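Local coordinates for putative uncharacterized protein (Bacteroides eggerthii DSM 20697, PDB 5BYP) that is of unknown function but carries a lipocalin-like domain, a beta-barrel fold that in many relatives encloses a small hydrophobic ligand, at residues 61-66 and 100-105; 12-17 and 28-33; 7-12 and 33-38. All coordinates share one frame; numbering follows the deposited sequence.

Contact 1: 61-66 and 100-105; sequences DDEISI and ERTFKV
The Phe103 ring meets Ile64 O at its edge, near the ring plane, while Ile66 CD1 comes to Phe103 CE1 obliquely at 3.7 Å. One face of the ring is overlain, toward its rim, by Arg101 CG from two residues earlier. Tyr122 meets the ring edge-to-face and also takes a hydrogen bond from Arg101 NH1. Beside the ring, Ile64 CG2 touches Val105 CG2 at 3.8 Å, continuing the apolar layer. Phe103 and Ile64 are a hydrogen-bonded pair: Phe103 N gives a nearly straight bond to Ile64 O (2.9 Å, 169° at the hydrogen), and Ile64 N returns one to Phe103 O.

The other sheet face is polar. Ser65 OG and Thr102 OG1 share a hydrogen bond of 2.9 Å, each hydroxyl beside its own backbone N. Lys104, bent at chi2 and chi3, lays CD against Glu63 OE2 at 3.4 Å; its NZ stays 4.0 Å from Asp62 OD2, beyond a salt bridge, though some attraction is likely. This two-faced antiparallel pair, polar on one side and largely apolar on that of Ile64, Ile66 and Phe103, where Leu115 packs and Arg101 reaches out to Tyr122, is characteristic of the wall of a lipocalin-like barrel.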
# COMPACT_ATOMS: atom_id res chain seq x y z
N ASP A 61 15.39 5.53 -7.99
CA ASP A 61 16.25 4.39 -8.32
C ASP A 61 15.40 3.10 -8.51
O ASP A 61 14.73 2.98 -9.53
CB ASP A 61 17.34 4.19 -7.25
N ASP A 62 15.42 2.18 -7.53
CA ASP A 62 14.63 0.94 -7.57
C ASP A 62 13.69 0.89 -6.37
O ASP A 62 13.42 -0.17 -5.81
CB ASP A 62 15.57 -0.29 -7.60
CG ASP A 62 14.87 -1.61 -7.90
OD1 ASP A 62 14.27 -1.73 -8.99
OD2 ASP A 62 14.95 -2.53 -7.05
N GLU A 63 13.18 2.07 -5.98
CA GLU A 63 12.33 2.20 -4.81
C GLU A 63 11.08 3.03 -5.09
O GLU A 63 11.09 3.90 -5.96
CB GLU A 63 13.13 2.85 -3.65
CG GLU A 63 14.32 2.03 -3.17
CD GLU A 63 14.92 2.45 -1.84
OE1 GLU A 63 15.05 3.67 -1.60
OE2 GLU A 63 15.28 1.55 -1.05
N ILE A 64 10.01 2.76 -4.33
CA ILE A 64 8.77 3.52 -4.38
C ILE A 64 8.44 3.92 -2.95
O ILE A 64 8.43 3.06 -2.04
CB ILE A 64 7.61 2.77 -5.11
CG1 ILE A 64 6.34 3.63 -5.14
CG2 ILE A 64 7.33 1.37 -4.50
CD1 ILE A 64 5.40 3.30 -6.22
N SER A 65 8.25 5.22 -2.72
CA SER A 65 7.95 5.72 -1.39
C SER A 65 6.51 6.12 -1.32
O SER A 65 6.13 7.16 -1.87
CB SER A 65 8.85 6.90 -1.04
OG SER A 65 10.14 6.44 -0.68
N ILE A 66 5.69 5.29 -0.68
CA ILE A 66 4.27 5.58 -0.56
C ILE A 66 4.00 6.33 0.75
O ILE A 66 4.34 5.84 1.84
CB ILE A 66 3.37 4.32 -0.69
CG1 ILE A 66 3.82 3.40 -1.88
CG2 ILE A 66 1.92 4.76 -0.81
CD1 ILE A 66 3.02 2.11 -2.04
N GLU A 100 3.90 6.18 6.16
CA GLU A 100 4.80 6.12 5.02
C GLU A 100 5.57 4.83 5.06
O GLU A 100 6.02 4.43 6.12
CB GLU A 100 5.77 7.33 5.06
CG GLU A 100 6.57 7.55 3.76
CD GLU A 100 7.79 6.69 3.40
OE1 GLU A 100 8.28 5.92 4.26
OE2 GLU A 100 8.28 6.83 2.26
N ARG A 101 5.77 4.19 3.89
CA ARG A 101 6.60 2.98 3.70
C ARG A 101 7.30 3.02 2.31
O ARG A 101 6.65 3.27 1.29
CB ARG A 101 5.81 1.67 3.88
CG ARG A 101 6.66 0.37 3.59
CD ARG A 101 6.13 -0.89 4.28
NE ARG A 101 6.16 -0.71 5.74
CZ ARG A 101 5.59 -1.52 6.62
NH1 ARG A 101 4.94 -2.61 6.21
NH2 ARG A 101 5.65 -1.25 7.91
N THR A 102 8.62 2.77 2.31
CA THR A 102 9.49 2.71 1.13
C THR A 102 9.78 1.24 0.81
O THR A 102 10.25 0.49 1.68
CB THR A 102 10.76 3.54 1.36
OG1 THR A 102 10.38 4.85 1.75
CG2 THR A 102 11.63 3.63 0.11
N PHE A 103 9.42 0.83 -0.42
CA PHE A 103 9.59 -0.55 -0.90
C PHE A 103 10.63 -0.65 -1.96
O PHE A 103 10.75 0.25 -2.78
CB PHE A 103 8.28 -1.08 -1.51
CG PHE A 103 7.07 -1.07 -0.62
CD1 PHE A 103 6.25 0.06 -0.53
CD2 PHE A 103 6.68 -2.22 0.05
CE1 PHE A 103 5.10 0.04 0.25
CE2 PHE A 103 5.52 -2.24 0.82
CZ PHE A 103 4.74 -1.11 0.93
N LYS A 104 11.30 -1.80 -2.02
CA LYS A 104 12.18 -2.14 -3.12
C LYS A 104 11.33 -2.76 -4.21
O LYS A 104 10.53 -3.66 -3.92
CB LYS A 104 13.32 -3.08 -2.68
CG LYS A 104 14.41 -2.42 -1.79
CD LYS A 104 15.37 -1.49 -2.56
CE LYS A 104 16.42 -2.20 -3.38
NZ LYS A 104 17.31 -1.23 -4.08
N VAL A 105 11.40 -2.22 -5.43
CA VAL A 105 10.63 -2.77 -6.55
C VAL A 105 11.40 -3.94 -7.15
O VAL A 105 12.38 -3.74 -7.86
CB VAL A 105 10.29 -1.70 -7.61
CG1 VAL A 105 9.42 -2.30 -8.73
CG2 VAL A 105 9.60 -0.49 -6.97

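Contact 2: 12-17 and 28-33; sequences WQLREY and DSIFYG
Gln13 lies across the Phe31 ring, with CG over one face, 4.0 Å from the ring centroid and 27° off its normal, a CH-pi contact. The side chain is extended, CG anti to the backbone N (chi1 -171°), which lays the chain over the ring; the amide plane is 14° from that of the phenyl group. At the far end NE2 gives Asp28 O a weak, bent hydrogen bond of 2.8 Å, linking the strand to the backbone of Asp28.

On the other face of the sheet Leu14 and Ile30 lie side by side, pointing the same way, and Leu14 CB touches Ile30 CG2 at 3.8 Å. Tyr17 stands at about a right angle to Ile30, its OH 3.8 Å from Ile30 CD1, and one face of its ring carries Leu14 CD2, offset toward the rim. Trp12 shares this face; Tyr32 O sits in the indole plane at its edge while accepting the backbone bond from Trp12 N at 2.7 Å. Trp12 O takes Tyr32 N in return, and Leu14 N donates to Ile30 O at 2.9 Å.

Beyond Leu14 strand 10-18 changes partner: Arg15 and Tyr17 bond to Val27 and Gln25, around strand 24-26, while Arg15 and Glu16 together face Val123 of strand 120-126 in a classic beta bulge. Leu14 also packs on Tyr122 and Phe124 of that strand, and the Tyr32 ring meets Phe124 and, edge-to-face, Phe39 of strand 38-43. Strand 10-18 thus joins the C-terminal strand 120-126 to strand 30-35, with Tyr127 meeting the Phe31 ring edge-to-face.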
# COMPACT_ATOMS: atom_id res chain seq x y z
N TRP A 12 -4.12 -2.64 -8.73
CA TRP A 12 -3.27 -3.81 -8.54
C TRP A 12 -3.75 -4.63 -7.35
O TRP A 12 -3.74 -4.14 -6.22
CB TRP A 12 -1.82 -3.37 -8.34
CG TRP A 12 -1.23 -2.71 -9.55
CD1 TRP A 12 -1.38 -1.41 -9.93
CD2 TRP A 12 -0.40 -3.33 -10.54
NE1 TRP A 12 -0.70 -1.18 -11.11
CE2 TRP A 12 -0.08 -2.34 -11.50
CE3 TRP A 12 0.16 -4.62 -10.69
CZ2 TRP A 12 0.76 -2.60 -12.59
CZ3 TRP A 12 0.96 -4.88 -11.79
CH2 TRP A 12 1.25 -3.88 -12.73
N GLN A 13 -4.21 -5.86 -7.59
CA GLN A 13 -4.70 -6.67 -6.51
C GLN A 13 -3.57 -7.33 -5.78
O GLN A 13 -2.80 -8.06 -6.40
CB GLN A 13 -5.70 -7.73 -6.99
CG GLN A 13 -6.39 -8.44 -5.82
CD GLN A 13 -7.30 -9.57 -6.23
OE1 GLN A 13 -7.42 -9.93 -7.40
NE2 GLN A 13 -7.97 -10.16 -5.24
N LEU A 14 -3.49 -7.13 -4.44
CA LEU A 14 -2.49 -7.83 -3.65
C LEU A 14 -2.93 -9.29 -3.52
O LEU A 14 -3.95 -9.60 -2.88
CB LEU A 14 -2.26 -7.18 -2.27
CG LEU A 14 -1.29 -7.93 -1.32
CD1 LEU A 14 0.15 -7.67 -1.70
CD2 LEU A 14 -1.50 -7.51 0.09
N ARG A 15 -2.21 -10.18 -4.22
CA ARG A 15 -2.49 -11.60 -4.23
C ARG A 15 -2.01 -12.23 -2.92
O ARG A 15 -2.77 -12.99 -2.32
CB ARG A 15 -1.85 -12.29 -5.45
N GLU A 16 -0.77 -11.91 -2.46
CA GLU A 16 -0.28 -12.52 -1.23
C GLU A 16 0.88 -11.77 -0.57
O GLU A 16 1.58 -10.98 -1.20
CB GLU A 16 0.16 -13.98 -1.49
CG GLU A 16 1.33 -14.13 -2.45
CD GLU A 16 1.66 -15.56 -2.84
OE1 GLU A 16 0.74 -16.30 -3.24
OE2 GLU A 16 2.86 -15.93 -2.75
N TYR A 17 1.10 -12.08 0.73
CA TYR A 17 2.27 -11.69 1.52
C TYR A 17 3.20 -12.88 1.62
O TYR A 17 2.74 -14.01 1.83
CB TYR A 17 1.88 -11.21 2.93
CG TYR A 17 1.07 -9.94 3.01
CD1 TYR A 17 1.67 -8.70 2.81
CD2 TYR A 17 -0.24 -9.96 3.46
CE1 TYR A 17 0.94 -7.51 2.95
CE2 TYR A 17 -0.98 -8.78 3.59
CZ TYR A 17 -0.38 -7.55 3.36
OH TYR A 17 -1.11 -6.39 3.50
N ASP A 28 -7.29 -11.20 -0.83
CA ASP A 28 -8.25 -11.04 -1.94
C ASP A 28 -8.93 -9.68 -1.90
O ASP A 28 -9.30 -9.14 -2.94
CB ASP A 28 -9.32 -12.16 -1.90
CG ASP A 28 -10.23 -12.17 -0.66
OD1 ASP A 28 -9.77 -11.73 0.43
OD2 ASP A 28 -11.39 -12.67 -0.78
N SER A 29 -9.09 -9.15 -0.68
CA SER A 29 -9.77 -7.92 -0.33
C SER A 29 -8.94 -6.64 -0.64
O SER A 29 -9.52 -5.55 -0.69
CB SER A 29 -10.11 -7.95 1.16
OG SER A 29 -10.70 -6.75 1.63
N ILE A 30 -7.61 -6.75 -0.84
CA ILE A 30 -6.73 -5.58 -0.94
C ILE A 30 -6.34 -5.23 -2.40
O ILE A 30 -5.95 -6.10 -3.19
CB ILE A 30 -5.47 -5.82 -0.06
CG1 ILE A 30 -5.87 -5.91 1.45
CG2 ILE A 30 -4.37 -4.75 -0.31
CD1 ILE A 30 -4.73 -6.08 2.48
N PHE A 31 -6.41 -3.91 -2.72
CA PHE A 31 -6.04 -3.33 -4.01
C PHE A 31 -5.23 -2.05 -3.80
O PHE A 31 -5.52 -1.28 -2.88
CB PHE A 31 -7.29 -3.03 -4.85
CG PHE A 31 -8.13 -4.24 -5.20
CD1 PHE A 31 -9.07 -4.73 -4.29
CD2 PHE A 31 -8.03 -4.85 -6.44
CE1 PHE A 31 -9.84 -5.85 -4.61
CE2 PHE A 31 -8.84 -5.93 -6.77
CZ PHE A 31 -9.73 -6.44 -5.84
N TYR A 32 -4.20 -1.82 -4.65
CA TYR A 32 -3.39 -0.58 -4.68
C TYR A 32 -3.59 0.08 -6.02
O TYR A 32 -3.63 -0.61 -7.02
CB TYR A 32 -1.89 -0.88 -4.46
CG TYR A 32 -1.43 -1.06 -3.02
CD1 TYR A 32 -2.27 -1.62 -2.06
CD2 TYR A 32 -0.10 -0.82 -2.66
CE1 TYR A 32 -1.81 -1.89 -0.77
CE2 TYR A 32 0.35 -1.04 -1.36
CZ TYR A 32 -0.50 -1.59 -0.43
OH TYR A 32 -0.03 -1.86 0.83
N GLY A 33 -3.77 1.39 -6.02
CA GLY A 33 -3.99 2.16 -7.25
C GLY A 33 -2.93 3.22 -7.43
O GLY A 33 -2.52 3.86 -6.46

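Contact 3: 7-12 and 33-38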
# COMPACT_ATOMS: atom_id res chain seq x y z
N ASP A 7 4.02 2.94 -16.46
CA ASP A 7 3.97 1.49 -16.28
C ASP A 7 3.41 1.11 -14.86
O ASP A 7 3.32 -0.08 -14.51
CB ASP A 7 5.36 0.87 -16.50
N TRP A 8 3.01 2.14 -14.06
CA TRP A 8 2.45 1.91 -12.72
C TRP A 8 0.93 2.05 -12.69
O TRP A 8 0.28 1.44 -11.84
CB TRP A 8 3.07 2.86 -11.68
CG TRP A 8 4.48 2.53 -11.30
CD1 TRP A 8 5.62 2.95 -11.93
CD2 TRP A 8 4.91 1.76 -10.16
NE1 TRP A 8 6.73 2.47 -11.26
CE2 TRP A 8 6.32 1.74 -10.17
CE3 TRP A 8 4.23 1.06 -9.14
CZ2 TRP A 8 7.07 1.04 -9.22
CZ3 TRP A 8 4.98 0.36 -8.21
CH2 TRP A 8 6.37 0.37 -8.25
N VAL A 9 0.37 2.88 -13.59
CA VAL A 9 -1.05 3.25 -13.70
C VAL A 9 -2.01 2.03 -13.60
O VAL A 9 -1.72 0.97 -14.16
CB VAL A 9 -1.31 4.04 -15.02
CG1 VAL A 9 -2.69 4.70 -15.01
CG2 VAL A 9 -0.23 5.09 -15.24
N GLY A 10 -3.12 2.22 -12.88
CA GLY A 10 -4.17 1.22 -12.72
C GLY A 10 -4.30 0.62 -11.33
O GLY A 10 -3.56 1.00 -10.41
N LYS A 11 -5.26 -0.32 -11.17
CA LYS A 11 -5.51 -1.05 -9.92
C LYS A 11 -4.67 -2.32 -9.90
O LYS A 11 -4.52 -2.99 -10.92
CB LYS A 11 -7.00 -1.40 -9.76
CG LYS A 11 -7.93 -0.19 -9.59
CD LYS A 11 -9.38 -0.61 -9.26
CE LYS A 11 -10.31 0.58 -9.14
NZ LYS A 11 -11.65 0.18 -8.63
N TRP A 12 -4.12 -2.64 -8.73
CA TRP A 12 -3.27 -3.81 -8.54
C TRP A 12 -3.75 -4.63 -7.35
O TRP A 12 -3.74 -4.14 -6.22
CB TRP A 12 -1.82 -3.37 -8.34
CG TRP A 12 -1.23 -2.71 -9.55
CD1 TRP A 12 -1.38 -1.41 -9.93
CD2 TRP A 12 -0.40 -3.33 -10.54
NE1 TRP A 12 -0.70 -1.18 -11.11
CE2 TRP A 12 -0.08 -2.34 -11.50
CE3 TRP A 12 0.16 -4.62 -10.69
CZ2 TRP A 12 0.76 -2.60 -12.59
CZ3 TRP A 12 0.96 -4.88 -11.79
CH2 TRP A 12 1.25 -3.88 -12.73
N GLY A 33 -3.77 1.39 -6.02
CA GLY A 33 -3.99 2.16 -7.25
C GLY A 33 -2.93 3.22 -7.43
O GLY A 33 -2.52 3.86 -6.46
N PHE A 34 -2.44 3.39 -8.66
CA PHE A 34 -1.39 4.35 -8.96
C PHE A 34 -1.81 5.22 -10.12
O PHE A 34 -2.27 4.70 -11.13
CB PHE A 34 -0.08 3.60 -9.28
CG PHE A 34 0.41 2.67 -8.19
CD1 PHE A 34 0.00 1.34 -8.16
CD2 PHE A 34 1.30 3.11 -7.22
CE1 PHE A 34 0.45 0.48 -7.14
CE2 PHE A 34 1.77 2.24 -6.22
CZ PHE A 34 1.34 0.94 -6.19
N GLN A 35 -1.72 6.54 -9.97
CA GLN A 35 -2.10 7.48 -11.04
C GLN A 35 -1.28 8.75 -10.97
O GLN A 35 -1.56 9.59 -10.11
CB GLN A 35 -3.61 7.88 -10.98
CG GLN A 35 -4.65 6.75 -10.90
CD GLN A 35 -4.88 6.04 -12.21
OE1 GLN A 35 -4.92 6.65 -13.30
NE2 GLN A 35 -5.10 4.73 -12.13
N LYS A 36 -0.31 8.91 -11.89
CA LYS A 36 0.51 10.12 -12.07
C LYS A 36 0.89 10.82 -10.74
O LYS A 36 0.60 11.99 -10.55
CB LYS A 36 -0.24 11.11 -12.99
CG LYS A 36 -0.51 10.55 -14.40
CD LYS A 36 -0.96 11.60 -15.40
CE LYS A 36 -1.36 10.99 -16.74
NZ LYS A 36 -0.20 10.43 -17.49
N GLY A 37 1.53 10.07 -9.85
CA GLY A 37 1.96 10.57 -8.55
C GLY A 37 1.00 10.31 -7.39
O GLY A 37 1.41 10.35 -6.23
N SER A 38 -0.28 10.06 -7.69
CA SER A 38 -1.29 9.81 -6.66
C SER A 38 -1.46 8.32 -6.37
O SER A 38 -1.40 7.48 -7.28
CB SER A 38 -2.64 10.39 -7.06
OG SER A 38 -2.58 11.80 -6.99
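With CG anti to the carbonyl carbon and beside the backbone N in both Phe34 (chi1 -57°) and Trp8, the Trp8 ring comes over the Phe34 ring. The six-membered ring of Trp8 brings its edge to the face of Phe34 at 57° between planes, with Trp8 CE3 over the centre of the phenyl ring and 4.0 Å from Phe34 CE2. Phe34 in turn points its own edge at the face of the Trp12 pyrrole ring in an offset edge-to-face pair, planes at 75°; Phe34 CD1 lies 3.5 Å from Trp12 CD1. The indole of Trp12 is tied back by a hydrogen bond of 2.9 Å from NE1 to Trp8 O, which helps to hold it beside Phe34.

Gly10 N and O bond to Phe34 O and N, both at 3.2 Å. The positive phi of Gly10 would press a CB against the preceding carbonyl O. From Gln35 to Ser38 the chain reverses in a type I' turn. Lys126 packs on Trp12, and Met113 packs on the side chains of Trp8, Trp12 and Phe34. Gly10-Lys11-Trp12 matches the Gly-X-Trp signature on the first strand of lipocalins, whose tryptophan helps close one end of the barrel.

How the contacts relate
From the N terminus, residues 7-12 run directly into 12-17, and the chain returns through 28-33 into 33-38. Contact 2 closes the shorter loop, around strand 24-26, and lies nested inside the loop closed by contact 3; the two share Trp12 and Gly33 and extend one pairing of strands 10-18 and 30-35. Contact 1 follows in series, its loop holding the helices 77-84 and 87-92, and none of the loops cross. Across the barrel interior contact 1 meets contact 3, where Trp8 packs on Ile64 and Val105 and Phe34 on Ile64. Its touch with contact 2 is slighter, Ile66 against Tyr32. Together they tie the N-terminal loop and strands 10-18, 30-35, 63-68 and 100-108 of one curled sheet to each other.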